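PDB 1T5O: translation initiation factor eIF2B, subunit delta from Archaeoglobus fulgidus, which probably catalyses the interconversion of methylthioribose-1-phosphate and methylthioribulose-1-phosphate, an isomerase step of methionine biosynthesis. Local coordinates for residues D234-R238 and D239-N243. Sequence-based numbering, arbitrary orientation.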
loop_
_atom_site.group_PDB
_atom_site.type_symbol
_atom_site.label_atom_id
_atom_site.label_comp_id
_atom_site.label_asym_id
_atom_site.label_seq_id
_atom_site.Cartn_x
_atom_site.Cartn_y
_atom_site.Cartn_z
ATOM N N ASP A 234 6.623 -11.429 14.422
ATOM C CA ASP A 234 6.673 -12.807 13.983
ATOM C C ASP A 234 7.886 -13.452 14.619
ATOM O O ASP A 234 7.903 -14.652 14.873
ATOM C CB ASP A 234 6.770 -12.867 12.476
ATOM C CG ASP A 234 5.462 -12.520 11.824
ATOM O OD1 ASP A 234 4.476 -13.273 12.047
ATOM O OD2 ASP A 234 5.407 -11.497 11.106
ATOM N N ARG A 235 8.899 -12.638 14.886
ATOM C CA ARG A 235 10.119 -13.154 15.476
ATOM C C ARG A 235 10.992 -12.018 15.963
ATOM O O ARG A 235 11.213 -11.045 15.240
ATOM C CB ARG A 235 10.893 -13.959 14.444
ATOM C CG ARG A 235 11.795 -14.959 15.097
ATOM C CD ARG A 235 13.186 -14.822 14.611
ATOM N NE ARG A 235 13.407 -15.322 13.263
ATOM C CZ ARG A 235 13.128 -16.555 12.835
ATOM N NH1 ARG A 235 12.573 -17.452 13.642
ATOM N NH2 ARG A 235 13.495 -16.926 11.607
ATOM N N ILE A 236 11.522 -12.159 17.171
ATOM C CA ILE A 236 12.366 -11.113 17.723
ATOM C C ILE A 236 13.761 -11.645 18.013
ATOM O O ILE A 236 13.926 -12.563 18.817
ATOM C CB ILE A 236 11.743 -10.534 19.003
ATOM C CG1 ILE A 236 10.335 -9.971 18.667
ATOM C CG2 ILE A 236 12.690 -9.437 19.583
ATOM C CD1 ILE A 236 9.519 -9.441 19.835
ATOM N N VAL A 237 14.758 -11.076 17.330
ATOM C CA VAL A 237 16.152 -11.479 17.505
ATOM C C VAL A 237 16.871 -10.356 18.253
ATOM O O VAL A 237 16.264 -9.320 18.537
ATOM C CB VAL A 237 16.822 -11.809 16.141
ATOM C CG1 VAL A 237 16.092 -13.002 15.502
ATOM C CG2 VAL A 237 16.809 -10.578 15.205
ATOM N N ARG A 238 18.154 -10.538 18.560
ATOM C CA ARG A 238 18.857 -9.558 19.369
ATOM C C ARG A 238 18.968 -8.146 18.869
ATOM O O ARG A 238 19.147 -7.236 19.678
ATOM C CB ARG A 238 20.250 -10.067 19.756
ATOM C CG ARG A 238 20.178 -11.304 20.632
ATOM C CD ARG A 238 21.392 -11.446 21.531
ATOM N NE ARG A 238 22.646 -11.329 20.813
ATOM C CZ ARG A 238 23.184 -12.281 20.061
ATOM N NH1 ARG A 238 22.575 -13.453 19.914
ATOM N NH2 ARG A 238 24.346 -12.061 19.465
ATOM N N ASP A 239 18.884 -7.946 17.561
ATOM C CA ASP A 239 18.968 -6.592 17.022
ATOM C C ASP A 239 17.753 -6.200 16.210
ATOM O O ASP A 239 17.761 -5.156 15.551
ATOM C CB ASP A 239 20.216 -6.448 16.152
ATOM C CG ASP A 239 20.310 -7.520 15.050
ATOM O OD1 ASP A 239 21.213 -7.405 14.207
ATOM O OD2 ASP A 239 19.506 -8.482 15.021
ATOM N N ALA A 240 16.692 -7.003 16.225
ATOM C CA ALA A 240 15.546 -6.610 15.400
ATOM C C ALA A 240 14.252 -7.349 15.601
ATOM O O ALA A 240 14.229 -8.462 16.088
ATOM C CB ALA A 240 15.925 -6.702 13.903
ATOM N N VAL A 241 13.170 -6.696 15.192
ATOM C CA VAL A 241 11.851 -7.299 15.248
ATOM C C VAL A 241 11.421 -7.621 13.818
ATOM O O VAL A 241 11.324 -6.720 12.990
ATOM C CB VAL A 241 10.809 -6.337 15.872
ATOM C CG1 VAL A 241 9.429 -6.940 15.761
ATOM C CG2 VAL A 241 11.144 -6.102 17.378
ATOM N N PHE A 242 11.201 -8.899 13.508
ATOM C CA PHE A 242 10.695 -9.252 12.186
ATOM C C PHE A 242 9.157 -9.310 12.270
ATOM O O PHE A 242 8.598 -9.974 13.147
ATOM C CB PHE A 242 11.248 -10.606 11.693
ATOM C CG PHE A 242 12.715 -10.557 11.271
ATOM C CD1 PHE A 242 13.732 -10.634 12.226
ATOM C CD2 PHE A 242 13.068 -10.388 9.931
ATOM C CE1 PHE A 242 15.077 -10.543 11.859
ATOM C CE2 PHE A 242 14.425 -10.292 9.546
ATOM C CZ PHE A 242 15.431 -10.371 10.529
ATOM N N ASN A 243 8.471 -8.588 11.379
ATOM C CA ASN A 243 7.003 -8.600 11.380
ATOM C C ASN A 243 6.549 -8.403 9.937
ATOM O O ASN A 243 7.388 -8.194 9.071
ATOM C CB ASN A 243 6.472 -7.487 12.301
ATOM C CG ASN A 243 5.014 -7.661 12.615
ATOM O OD1 ASN A 243 4.586 -8.748 13.009
ATOM N ND2 ASN A 243 4.227 -6.598 12.433
#
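V237 and F242 meet on one face of a β-hairpin with a two-residue turn, where CG2 of V237 lies 3.8 Å from CE1 of F242, at the ring edge and near its plane. This methyl sits between the valine's backbone N and carbonyl carbon (CG1 at chi1 -62°), which brings it to the ring and to CB of A240, apolar groups suited to a buried face. The lone methyl of A240 also touches P311 of strand 309-313. On the other face the branched I236 and V241, a non-hydrogen-bonded pair, run alongside each other, CG1 of I236 4.2 Å from CG2 of V241. A type I turn from V237 to A240 reverses the chain. Its own bond, A240 N to V237 O, is weak; V237 N to A240 O (2.9 Å) completes the pair. D239 OD2 lies beside V237 CG2 and accepts from A276 N, tying the turn to that residue. At the open end two successive residues, D234 and R235, are set against the single F242, the classic β-bulge. Here D234, the probable proton donor, sits beside N243, a likely substrate ligand whose ND2 bonds to T247 OG1. Their carboxylate and amide planes differ by 30°, and D234 OD2 and N243 OD1, 3.4 Å apart, are not hydrogen-bonded. F242 O takes two donors, D234 N at 2.8 Å in the carbonyl plane and R235 N at 3.2 Å, tilted 20° from it.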